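Local coordinates for Fe-regulated protein B (Neisseria meningitidis, PDB 4AIP) that probably carries iron across the outer membrane as a TonB-dependent transporter, a beta-barrel filled by a plug domain, at residues S65-L74 / V144-A153. Numbering follows the deposited sequence.
Sequences SKIRTNIVTL and VKVVSVQKGA
The ammonium of Lys66 is gripped by two backbone carbonyls at and just past the end of the opposing strand: NZ lies 3.0 Å from Ala153 O and 3.1 Å from Lys151 O. A lysine suits this place because its long chain, bent only at the last torsion (chi4 63°), reaches the carbonyls before and after Gly152, whose positive phi (71°) a glycine adopts without strain. Lys66 O in turn accepts from Lys151 N. Strands 67-70 and 146-151 run antiparallel, and Arg68 and Val149 form a hydrogen-bonded pair, with Val149 N 2.8 Å from Arg68 O. The register then slips at a classic beta bulge, Ile71 and Val72 standing together opposite Val147. Here the hydroxyl of Ser148 takes the place of Val147 O as acceptor for Asn70 N: its short side chain, beside its backbone N (chi1 -73°), sets OG 2.6 Å away in an almost straight bond. Branched aliphatic residues line the face carrying Val147 and Val149: Ile71 CD1 reaches Val149 CG1 at 3.5 Å, while Val72 and Val147 stand flank to flank, their CB atoms 4.2 Å apart. Arg68 NH1 and Lys151 NZ, 4.1 Å apart, are bridged by the barrel residue Glu590, whose carboxylate probably offsets their like charges. Within the plug domain, strand 67-73 edges a four-stranded mixed sheet; strand 144-151 continues it to strand 165-171, and helix 85-88 packs on Val72 and Val147.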
loop_
_atom_site.group_PDB
_atom_site.type_symbol
_atom_site.label_atom_id
_atom_site.label_comp_id
_atom_site.label_asym_id
_atom_site.label_seq_id
_atom_site.Cartn_x
_atom_site.Cartn_y
_atom_site.Cartn_z
ATOM N N SER B 65 37.488 -3.581 25.615
ATOM C CA SER B 65 36.333 -2.943 25.042
ATOM C C SER B 65 36.283 -3.097 23.506
ATOM O O SER B 65 35.415 -2.505 22.813
ATOM C CB SER B 65 36.384 -1.457 25.426
ATOM O OG SER B 65 35.288 -0.776 24.932
ATOM N N LYS B 66 37.203 -3.889 22.972
ATOM C CA LYS B 66 37.290 -4.047 21.542
ATOM C C LYS B 66 36.221 -4.983 20.879
ATOM O O LYS B 66 35.902 -4.834 19.701
ATOM C CB LYS B 66 38.703 -4.436 21.208
ATOM C CG LYS B 66 38.927 -5.041 19.882
ATOM C CD LYS B 66 40.268 -5.736 19.900
ATOM C CE LYS B 66 40.612 -6.414 18.562
ATOM N NZ LYS B 66 40.732 -5.429 17.454
ATOM N N ILE B 67 35.674 -5.902 21.657
ATOM C CA ILE B 67 34.594 -6.752 21.212
ATOM C C ILE B 67 33.562 -6.612 22.283
ATOM O O ILE B 67 33.821 -6.922 23.449
ATOM C CB ILE B 67 35.044 -8.253 21.044
ATOM C CG1 ILE B 67 35.993 -8.372 19.851
ATOM C CG2 ILE B 67 33.873 -9.154 20.780
ATOM C CD1 ILE B 67 36.786 -9.691 19.823
ATOM N N ARG B 68 32.412 -6.092 21.881
ATOM C CA ARG B 68 31.301 -5.958 22.792
ATOM C C ARG B 68 30.160 -6.768 22.203
ATOM O O ARG B 68 29.568 -6.413 21.160
ATOM C CB ARG B 68 30.959 -4.508 23.054
ATOM C CG ARG B 68 30.939 -4.149 24.548
ATOM C CD ARG B 68 31.337 -2.683 24.682
ATOM N NE ARG B 68 31.028 -2.148 26.022
ATOM C CZ ARG B 68 31.495 -0.975 26.489
ATOM N NH1 ARG B 68 32.319 -0.227 25.741
ATOM N NH2 ARG B 68 31.189 -0.572 27.733
ATOM N N THR B 69 29.929 -7.909 22.845
ATOM C CA THR B 69 28.941 -8.863 22.417
ATOM C C THR B 69 27.642 -8.484 23.089
ATOM O O THR B 69 27.624 -8.212 24.266
ATOM C CB THR B 69 29.377 -10.342 22.761
ATOM O OG1 THR B 69 30.544 -10.690 21.992
ATOM C CG2 THR B 69 28.257 -11.349 22.449
ATOM N N ASN B 70 26.551 -8.512 22.326
ATOM C CA ASN B 70 25.206 -8.358 22.881
ATOM C C ASN B 70 25.049 -7.077 23.641
ATOM O O ASN B 70 24.642 -7.084 24.792
ATOM C CB ASN B 70 24.847 -9.533 23.806
ATOM C CG ASN B 70 24.502 -10.791 23.043
ATOM O OD1 ASN B 70 24.589 -10.839 21.831
ATOM N ND2 ASN B 70 24.083 -11.810 23.760
ATOM N N ILE B 71 25.408 -5.980 22.989
ATOM C CA ILE B 71 25.234 -4.644 23.552
ATOM C C ILE B 71 23.764 -4.389 23.800
ATOM O O ILE B 71 23.380 -3.851 24.817
ATOM C CB ILE B 71 25.715 -3.576 22.568
ATOM C CG1 ILE B 71 27.215 -3.455 22.601
ATOM C CG2 ILE B 71 25.164 -2.222 22.885
ATOM C CD1 ILE B 71 27.673 -2.559 21.512
ATOM N N VAL B 72 22.952 -4.794 22.843
ATOM C CA VAL B 72 21.521 -4.706 22.971
ATOM C C VAL B 72 20.966 -6.099 22.914
ATOM O O VAL B 72 21.300 -6.859 22.030
ATOM C CB VAL B 72 20.919 -3.893 21.821
ATOM C CG1 VAL B 72 19.445 -3.752 22.024
ATOM C CG2 VAL B 72 21.619 -2.526 21.711
ATOM N N THR B 73 20.126 -6.430 23.877
ATOM C CA THR B 73 19.435 -7.676 23.833
ATOM C C THR B 73 17.992 -7.348 23.514
ATOM O O THR B 73 17.493 -6.234 23.758
ATOM C CB THR B 73 19.444 -8.492 25.148
ATOM O OG1 THR B 73 18.968 -7.741 26.207
ATOM C CG2 THR B 73 20.648 -8.735 25.600
ATOM N N LEU B 74 17.315 -8.334 22.953
ATOM C CA LEU B 74 15.910 -8.202 22.642
ATOM C C LEU B 74 15.073 -7.825 23.894
ATOM O O LEU B 74 14.126 -7.055 23.807
ATOM C CB LEU B 74 15.372 -9.526 22.093
ATOM C CG LEU B 74 13.922 -9.443 21.628
ATOM C CD1 LEU B 74 13.780 -8.410 20.511
ATOM C CD2 LEU B 74 13.482 -10.791 21.088
ATOM N N VAL B 144 15.661 -6.776 14.732
ATOM C CA VAL B 144 16.861 -7.417 15.254
ATOM C C VAL B 144 16.661 -8.043 16.608
ATOM O O VAL B 144 15.779 -7.621 17.334
ATOM C CB VAL B 144 18.143 -6.466 15.186
ATOM C CG1 VAL B 144 18.126 -5.648 13.954
ATOM C CG2 VAL B 144 18.185 -5.518 16.306
ATOM N N LYS B 145 17.437 -9.074 16.941
ATOM C CA LYS B 145 17.376 -9.619 18.291
ATOM C C LYS B 145 18.587 -9.306 19.112
ATOM O O LYS B 145 18.496 -9.285 20.313
ATOM C CB LYS B 145 17.103 -11.120 18.313
ATOM C CG LYS B 145 18.298 -11.993 18.387
ATOM C CD LYS B 145 18.084 -13.275 17.615
ATOM C CE LYS B 145 19.131 -14.317 17.947
ATOM N NZ LYS B 145 19.011 -14.907 19.289
ATOM N N VAL B 146 19.731 -9.101 18.483
ATOM C CA VAL B 146 20.942 -8.673 19.167
ATOM C C VAL B 146 21.739 -7.737 18.268
ATOM O O VAL B 146 21.689 -7.834 17.019
ATOM C CB VAL B 146 21.854 -9.860 19.562
ATOM C CG1 VAL B 146 21.358 -10.516 20.830
ATOM C CG2 VAL B 146 21.908 -10.921 18.519
ATOM N N VAL B 147 22.419 -6.799 18.929
ATOM C CA VAL B 147 23.445 -5.972 18.321
ATOM C C VAL B 147 24.710 -6.165 19.134
ATOM O O VAL B 147 24.678 -6.175 20.370
ATOM C CB VAL B 147 23.039 -4.492 18.285
ATOM C CG1 VAL B 147 24.018 -3.708 17.503
ATOM C CG2 VAL B 147 21.660 -4.346 17.648
ATOM N N SER B 148 25.822 -6.340 18.425
ATOM C CA SER B 148 27.165 -6.470 18.974
ATOM C C SER B 148 28.067 -5.576 18.127
ATOM O O SER B 148 27.658 -5.074 17.069
ATOM C CB SER B 148 27.653 -7.926 18.831
ATOM O OG SER B 148 27.012 -8.842 19.740
ATOM N N VAL B 149 29.288 -5.371 18.595
ATOM C CA VAL B 149 30.252 -4.457 17.930
ATOM C C VAL B 149 31.648 -5.083 18.002
ATOM O O VAL B 149 31.988 -5.805 18.943
ATOM C CB VAL B 149 30.189 -3.003 18.530
ATOM C CG1 VAL B 149 30.745 -3.003 19.897
ATOM C CG2 VAL B 149 30.890 -1.981 17.680
ATOM N N GLN B 150 32.412 -4.871 16.955
ATOM C CA GLN B 150 33.793 -5.312 16.920
ATOM C C GLN B 150 34.551 -4.168 16.283
ATOM O O GLN B 150 34.150 -3.656 15.200
ATOM C CB GLN B 150 33.966 -6.695 16.213
ATOM C CG GLN B 150 34.342 -6.720 14.712
ATOM C CD GLN B 150 35.836 -6.350 14.336
ATOM O OE1 GLN B 150 36.730 -6.117 15.172
ATOM N NE2 GLN B 150 36.068 -6.286 13.033
ATOM N N LYS B 151 35.625 -3.757 16.955
ATOM C CA LYS B 151 36.252 -2.459 16.666
ATOM C C LYS B 151 37.634 -2.676 16.148
ATOM O O LYS B 151 38.342 -3.566 16.630
ATOM C CB LYS B 151 36.299 -1.606 17.924
ATOM C CG LYS B 151 34.958 -1.462 18.608
ATOM C CD LYS B 151 35.037 -0.477 19.810
ATOM C CE LYS B 151 34.072 -0.956 20.880
ATOM N NZ LYS B 151 33.725 0.045 21.904
ATOM N N GLY B 152 38.026 -1.879 15.151
ATOM C CA GLY B 152 39.379 -2.024 14.546
ATOM C C GLY B 152 39.486 -3.316 13.708
ATOM O O GLY B 152 38.449 -3.943 13.330
ATOM N N ALA B 153 40.728 -3.720 13.422
ATOM C CA ALA B 153 41.022 -4.880 12.585
ATOM C C ALA B 153 40.669 -6.142 13.362
ATOM O O ALA B 153 41.032 -6.283 14.544
ATOM C CB ALA B 153 42.471 -4.878 12.160
#